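Local coordinates for ferric uptake regulation protein (Vibrio cholerae, PDB 2W57) that probably represses iron-uptake genes as a dimeric, metal-responsive DNA-binding transcription factor that binds zinc, at residues 20-23 against 24-28; 100-104 against 105-109. All blocks are in the same frame, centred on the assembly; numbering follows the deposited sequence.

Contact 1 (20-23 against 24-28)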
ATOM      1  N   LEU A  20      24.014   3.861 -10.566  1.00 18.90           N
ATOM      2  CA  LEU A  20      24.221   5.299 -10.832  1.00 19.13           C
ATOM      3  C   LEU A  20      23.137   5.912 -11.717  1.00 19.61           C
ATOM      4  O   LEU A  20      22.634   7.003 -11.436  1.00 19.58           O
ATOM      5  CB  LEU A  20      25.591   5.551 -11.486  1.00 18.70           C
ATOM      6  CG  LEU A  20      26.883   5.273 -10.707  1.00 18.01           C
ATOM      7  CD1 LEU A  20      28.080   5.514 -11.597  1.00 16.20           C
ATOM      8  CD2 LEU A  20      26.991   6.100  -9.423  1.00 17.17           C
ATOM      9  N   LYS A  21      22.796   5.188 -12.778  1.00 20.32           N
ATOM     10  CA  LYS A  21      21.866   5.631 -13.801  1.00 21.09           C
ATOM     11  C   LYS A  21      20.441   5.669 -13.304  1.00 21.22           C
ATOM     12  O   LYS A  21      19.645   6.494 -13.753  1.00 21.71           O
ATOM     13  CB  LYS A  21      21.951   4.700 -15.012  1.00 21.33           C
ATOM     14  CG  LYS A  21      23.180   4.944 -15.866  1.00 23.89           C
ATOM     15  CD  LYS A  21      23.157   4.067 -17.101  1.00 27.40           C
ATOM     16  CE  LYS A  21      24.392   4.296 -17.955  1.00 27.75           C
ATOM     17  NZ  LYS A  21      24.266   5.518 -18.764  1.00 29.04           N
ATOM     18  N   ILE A  22      20.114   4.764 -12.390  1.00 21.27           N
ATOM     19  CA  ILE A  22      18.789   4.735 -11.804  1.00 21.01           C
ATOM     20  C   ILE A  22      18.702   5.814 -10.740  1.00 21.80           C
ATOM     21  O   ILE A  22      17.659   6.438 -10.590  1.00 22.38           O
ATOM     22  CB  ILE A  22      18.442   3.338 -11.232  1.00 20.68           C
ATOM     23  CG1 ILE A  22      18.204   2.358 -12.391  1.00 19.36           C
ATOM     24  CG2 ILE A  22      17.230   3.418 -10.309  1.00 19.60           C
ATOM     25  CD1 ILE A  22      18.037   0.932 -11.995  1.00 17.70           C
ATOM     26  N   LEU A  23      19.791   6.046 -10.011  1.00 22.22           N
ATOM     27  CA  LEU A  23      19.796   7.101  -9.000  1.00 23.20           C
ATOM     28  C   LEU A  23      19.698   8.484  -9.657  1.00 23.50           C
ATOM     29  O   LEU A  23      18.883   9.313  -9.253  1.00 23.57           O
ATOM     30  CB  LEU A  23      21.033   6.994  -8.101  1.00 23.37           C
ATOM     31  CG  LEU A  23      21.241   7.995  -6.959  1.00 23.90           C
ATOM     32  CD1 LEU A  23      20.076   7.981  -5.972  1.00 23.64           C
ATOM     33  CD2 LEU A  23      22.553   7.687  -6.243  1.00 23.47           C
ATOM     34  N   GLU A  24      20.534   8.719 -10.665  1.00 24.03           N
ATOM     35  CA  GLU A  24      20.418   9.877 -11.540  1.00 25.03           C
ATOM     36  C   GLU A  24      18.944  10.178 -11.855  1.00 24.86           C
ATOM     37  O   GLU A  24      18.469  11.291 -11.632  1.00 24.92           O
ATOM     38  CB  GLU A  24      21.167   9.578 -12.829  1.00 25.67           C
ATOM     39  CG  GLU A  24      21.613  10.761 -13.655  1.00 29.60           C
ATOM     40  CD  GLU A  24      22.862  10.420 -14.486  1.00 35.81           C
ATOM     41  OE1 GLU A  24      23.229  11.200 -15.413  1.00 38.49           O
ATOM     42  OE2 GLU A  24      23.485   9.360 -14.203  1.00 37.01           O
ATOM     43  N   VAL A  25      18.213   9.182 -12.350  1.00 24.47           N
ATOM     44  CA  VAL A  25      16.819   9.406 -12.701  1.00 24.40           C
ATOM     45  C   VAL A  25      16.010   9.821 -11.495  1.00 24.61           C
ATOM     46  O   VAL A  25      15.225  10.772 -11.578  1.00 25.25           O
ATOM     47  CB  VAL A  25      16.161   8.191 -13.397  1.00 24.33           C
ATOM     48  CG1 VAL A  25      14.643   8.359 -13.439  1.00 23.61           C
ATOM     49  CG2 VAL A  25      16.718   8.017 -14.819  1.00 23.91           C
ATOM     50  N   LEU A  26      16.217   9.132 -10.375  1.00 24.59           N
ATOM     51  CA  LEU A  26      15.461   9.397  -9.151  1.00 24.69           C
ATOM     52  C   LEU A  26      15.599  10.834  -8.659  1.00 25.55           C
ATOM     53  O   LEU A  26      14.704  11.354  -7.990  1.00 25.42           O
ATOM     54  CB  LEU A  26      15.842   8.400  -8.057  1.00 24.22           C
ATOM     55  CG  LEU A  26      15.188   7.023  -8.221  1.00 23.03           C
ATOM     56  CD1 LEU A  26      15.838   5.983  -7.338  1.00 21.40           C
ATOM     57  CD2 LEU A  26      13.699   7.119  -7.961  1.00 21.19           C
ATOM     58  N   GLN A  27      16.707  11.473  -9.034  1.00 26.62           N
ATOM     59  CA  GLN A  27      17.009  12.850  -8.638  1.00 27.97           C
ATOM     60  C   GLN A  27      16.389  13.939  -9.511  1.00 28.87           C
ATOM     61  O   GLN A  27      16.418  15.102  -9.132  1.00 28.88           O
ATOM     62  CB  GLN A  27      18.518  13.056  -8.580  1.00 27.53           C
ATOM     63  CG  GLN A  27      19.148  12.489  -7.343  1.00 27.16           C
ATOM     64  CD  GLN A  27      20.587  12.125  -7.570  1.00 26.87           C
ATOM     65  OE1 GLN A  27      20.999  11.858  -8.693  1.00 26.64           O
ATOM     66  NE2 GLN A  27      21.362  12.096  -6.506  1.00 28.17           N
ATOM     67  N   GLN A  28      15.844  13.568 -10.669  1.00 30.39           N
ATOM     68  CA  GLN A  28      15.244  14.537 -11.587  1.00 32.03           C
ATOM     69  C   GLN A  28      13.961  15.112 -10.970  1.00 32.71           C
ATOM     70  O   GLN A  28      13.126  14.362 -10.472  1.00 32.66           O
ATOM     71  CB  GLN A  28      14.976  13.911 -12.961  1.00 31.76           C
ATOM     72  CG  GLN A  28      16.238  13.636 -13.828  1.00 32.98           C
ATOM     73  CD  GLN A  28      15.951  12.708 -15.033  1.00 33.91           C
ATOM     74  OE1 GLN A  28      14.799  12.313 -15.272  1.00 36.89           O
ATOM     75  NE2 GLN A  28      17.002  12.358 -15.792  1.00 35.63           N
TER
HETATM   76  O   HOH W   1      24.068   8.348 -17.391  1.00 39.22           O

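Contact 2 (100-104 against 105-109). With ZN (zinc ion), chain C.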
ATOM      1  N   ILE A 100       0.491  14.760  -5.359  1.00 38.07           N
ATOM      2  CA  ILE A 100       0.681  15.944  -4.532  1.00 37.18           C
ATOM      3  C   ILE A 100       1.039  15.554  -3.087  1.00 37.01           C
ATOM      4  O   ILE A 100       0.393  14.691  -2.482  1.00 36.80           O
ATOM      5  CB  ILE A 100      -0.545  16.893  -4.573  1.00 36.97           C
ATOM      6  CG1 ILE A 100      -0.747  17.476  -5.974  1.00 36.01           C
ATOM      7  CG2 ILE A 100      -0.377  18.040  -3.578  1.00 37.23           C
ATOM      8  CD1 ILE A 100      -1.791  16.762  -6.811  1.00 35.66           C
ATOM      9  N   GLU A 101       2.082  16.185  -2.556  1.00 36.58           N
ATOM     10  CA  GLU A 101       2.472  16.016  -1.164  1.00 36.64           C
ATOM     11  C   GLU A 101       1.743  17.051  -0.333  1.00 36.48           C
ATOM     12  O   GLU A 101       1.587  18.189  -0.769  1.00 36.65           O
ATOM     13  CB  GLU A 101       3.972  16.243  -0.987  1.00 36.60           C
ATOM     14  CG  GLU A 101       4.852  15.480  -1.944  1.00 37.74           C
ATOM     15  CD  GLU A 101       6.316  15.687  -1.650  1.00 39.15           C
ATOM     16  OE1 GLU A 101       6.649  16.696  -1.001  1.00 40.02           O
ATOM     17  OE2 GLU A 101       7.142  14.849  -2.066  1.00 40.17           O
ATOM     18  N   PHE A 102       1.302  16.667   0.860  1.00 36.29           N
ATOM     19  CA  PHE A 102       0.737  17.622   1.809  1.00 36.31           C
ATOM     20  C   PHE A 102       1.059  17.205   3.234  1.00 36.40           C
ATOM     21  O   PHE A 102       1.415  16.054   3.489  1.00 35.99           O
ATOM     22  CB  PHE A 102      -0.779  17.786   1.609  1.00 36.31           C
ATOM     23  CG  PHE A 102      -1.589  16.575   2.012  1.00 36.57           C
ATOM     24  CD1 PHE A 102      -1.799  15.527   1.115  1.00 36.44           C
ATOM     25  CD2 PHE A 102      -2.150  16.489   3.284  1.00 36.50           C
ATOM     26  CE1 PHE A 102      -2.548  14.408   1.481  1.00 35.98           C
ATOM     27  CE2 PHE A 102      -2.899  15.374   3.657  1.00 36.99           C
ATOM     28  CZ  PHE A 102      -3.095  14.330   2.749  1.00 36.37           C
ATOM     29  N   SER A 103       0.941  18.156   4.153  1.00 36.89           N
ATOM     30  CA  SER A 103       1.115  17.892   5.573  1.00 37.58           C
ATOM     31  C   SER A 103       0.206  18.811   6.387  1.00 37.47           C
ATOM     32  O   SER A 103       0.587  19.917   6.746  1.00 37.84           O
ATOM     33  CB  SER A 103       2.585  18.063   5.978  1.00 37.75           C
ATOM     34  OG  SER A 103       2.784  17.666   7.327  1.00 39.03           O
ATOM     35  N   ASP A 104      -0.999  18.332   6.668  1.00 37.50           N
ATOM     36  CA  ASP A 104      -2.009  19.096   7.369  1.00 37.55           C
ATOM     37  C   ASP A 104      -1.840  18.953   8.878  1.00 37.92           C
ATOM     38  O   ASP A 104      -1.742  17.836   9.388  1.00 38.22           O
ATOM     39  CB  ASP A 104      -3.385  18.597   6.951  1.00 37.50           C
ATOM     40  CG  ASP A 104      -4.503  19.504   7.418  1.00 38.08           C
ATOM     41  OD1 ASP A 104      -4.575  20.663   6.935  1.00 38.35           O
ATOM     42  OD2 ASP A 104      -5.318  19.050   8.257  1.00 37.78           O
ATOM     43  N   ASP A 105      -1.817  20.085   9.586  1.00 38.06           N
ATOM     44  CA  ASP A 105      -1.673  20.120  11.053  1.00 38.04           C
ATOM     45  C   ASP A 105      -2.859  19.508  11.793  1.00 37.39           C
ATOM     46  O   ASP A 105      -2.685  18.832  12.813  1.00 37.13           O
ATOM     47  CB  ASP A 105      -1.504  21.564  11.532  1.00 38.49           C
ATOM     48  CG  ASP A 105      -0.371  22.273  10.839  1.00 40.17           C
ATOM     49  OD1 ASP A 105       0.767  21.750  10.886  1.00 42.24           O
ATOM     50  OD2 ASP A 105      -0.618  23.349  10.246  1.00 42.04           O
ATOM     51  N   VAL A 106      -4.059  19.774  11.289  1.00 36.63           N
ATOM     52  CA  VAL A 106      -5.279  19.328  11.950  1.00 36.28           C
ATOM     53  C   VAL A 106      -5.365  17.796  11.882  1.00 36.09           C
ATOM     54  O   VAL A 106      -5.586  17.128  12.907  1.00 35.88           O
ATOM     55  CB  VAL A 106      -6.548  20.014  11.361  1.00 36.31           C
ATOM     56  CG1 VAL A 106      -7.804  19.476  12.018  1.00 36.02           C
ATOM     57  CG2 VAL A 106      -6.477  21.547  11.520  1.00 35.68           C
ATOM     58  N   ILE A 107      -5.158  17.252  10.683  1.00 35.50           N
ATOM     59  CA  ILE A 107      -5.084  15.809  10.498  1.00 35.00           C
ATOM     60  C   ILE A 107      -3.982  15.212  11.370  1.00 34.99           C
ATOM     61  O   ILE A 107      -4.239  14.272  12.123  1.00 34.98           O
ATOM     62  CB  ILE A 107      -4.891  15.414   9.017  1.00 34.99           C
ATOM     63  CG1 ILE A 107      -6.136  15.794   8.211  1.00 33.94           C
ATOM     64  CG2 ILE A 107      -4.586  13.910   8.888  1.00 34.55           C
ATOM     65  CD1 ILE A 107      -5.947  15.725   6.729  1.00 32.43           C
ATOM     66  N   GLU A 108      -2.775  15.768  11.302  1.00 34.84           N
ATOM     67  CA  GLU A 108      -1.689  15.268  12.141  1.00 35.10           C
ATOM     68  C   GLU A 108      -2.118  15.184  13.604  1.00 35.31           C
ATOM     69  O   GLU A 108      -1.925  14.150  14.234  1.00 35.58           O
ATOM     70  CB  GLU A 108      -0.402  16.091  11.990  1.00 35.06           C
ATOM     71  CG  GLU A 108       0.314  15.993  10.625  1.00 35.52           C
ATOM     72  CD  GLU A 108       0.452  14.563  10.085  1.00 36.42           C
ATOM     73  OE1 GLU A 108       0.673  13.616  10.874  1.00 37.01           O
ATOM     74  OE2 GLU A 108       0.335  14.390   8.856  1.00 36.31           O
ATOM     75  N   GLN A 109      -2.740  16.247  14.121  1.00 35.68           N
ATOM     76  CA  GLN A 109      -3.215  16.287  15.519  1.00 35.82           C
ATOM     77  C   GLN A 109      -4.322  15.275  15.816  1.00 35.95           C
ATOM     78  O   GLN A 109      -4.296  14.607  16.856  1.00 35.96           O
ATOM     79  CB  GLN A 109      -3.667  17.704  15.903  1.00 36.04           C
ATOM     80  CG  GLN A 109      -4.243  17.863  17.337  1.00 36.51           C
ATOM     81  CD  GLN A 109      -3.280  17.418  18.455  1.00 37.90           C
ATOM     82  OE1 GLN A 109      -2.058  17.306  18.258  1.00 38.33           O
ATOM     83  NE2 GLN A 109      -3.838  17.164  19.636  1.00 37.52           N
TER
HETATM   84 ZN    ZN C 201       0.782  12.623   7.832  1.00 40.76          ZN
HETATM   85  O   HOH W   2      -1.504  15.132   7.069  1.00 44.42           O

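Contact 1 (20-23 against 24-28)
The amide of Gln27 turns one flat face to Leu23, whose CG sits over it 4.1 Å from Gln27 NE2; this NE2 is also hydrogen-bonded to Asn4 OD1. The pair is spaced i to i+4 at the C-terminal part of helix 17-26, in the winged-helix DNA-binding domain. Leu23 carries CG anti to its own N (chi1 -180°), which sends the isopropyl group out toward Asn4 and Leu8 of helix 4-10 and Phe62 of helix 52-64. The second flat group, the Glu24 carboxylate, ends an extended chain on the exposed side. Its OE2 holds a water only weakly, at 3.4 Å and well out of the carboxylate plane, and Lys21 NZ donates to the same water at 3.2 Å. The two charges are therefore bridged rather than paired; the lysine has its salt bridge with Glu48. On the buried side, Ile22 and Leu26 lie side by side and point the same way, Ile22 CG2 meeting Leu26 CD1 at 4.2 Å. They pack on Val58 and Leu59, respectively, of helix 52-64, and Ile22 joins Val25 against Leu39 and Leu43 of helix 36-45. In the helical ladder beneath, Val25 N to Lys21 O and Gln27 N to Leu23 O are weak. Its straightest rung is Glu24 N to Leu20 O, 2.8 Å with an N-H...O angle of 170°.

Contact 2 (100-104 against 105-109)
Asp104 OD2 accepts from Ile107 N at 3.0 Å, the side-chain N-cap that starts helix 105-117 in the C-terminal dimerisation domain. The bond is nearly straight (166°) and meets OD2 on its anti side, 25° out of the carboxylate plane. With CG anti to N (chi1 -169°), Asp104 swings its carboxylate over the first turn, across Ile107 at about a right angle; Ile107 CG1 lies 3.4 Å from OD2. Asp104 O takes the first backbone bond of the helix, from Glu108 N at 3.0 Å. Glu108, its chain bent at chi2, turns back to the zinc ion that it shares with His87, Asp89 and His125. Its OE2 binds zinc at 2.1 Å and also accepts from a water at 2.7 Å, which in turn receives Asp104 N at 3.3 Å. In the next shell, Phe102, at the end of strand 99-102, approaches Ile107 CD1 obliquely through CE2 at 4.3 Å, and both side chains pack on Leu127 and on Ile114 of the second subunit. One aspartate serves both cap and dimer interface, since Asp104 OD1 forms a salt bridge with Arg110 NH2 of the second subunit.

Overall arrangement
From the N terminus, helix 4-10 leads to helix 17-26, where contact 1 joins successive turns and ties that helix to helices 4-10, 36-45 and 52-64 of the DNA-binding domain. The chain then passes His33, helices 36-45 and 52-64, strands 68-72 and 78-82 with Glu81, and His88 and His90 of the same zinc site, which draws on both domains, before contact 2 links strand 99-102 to helix 105-117 at the dimer interface. Each contact is local and closes no long loop; they follow in series, neither nesting nor crossing. Contacts 1 and 2 have centres about 28 Å apart, on opposite sides of the chain's centre, and nearest atoms about 10 Å apart.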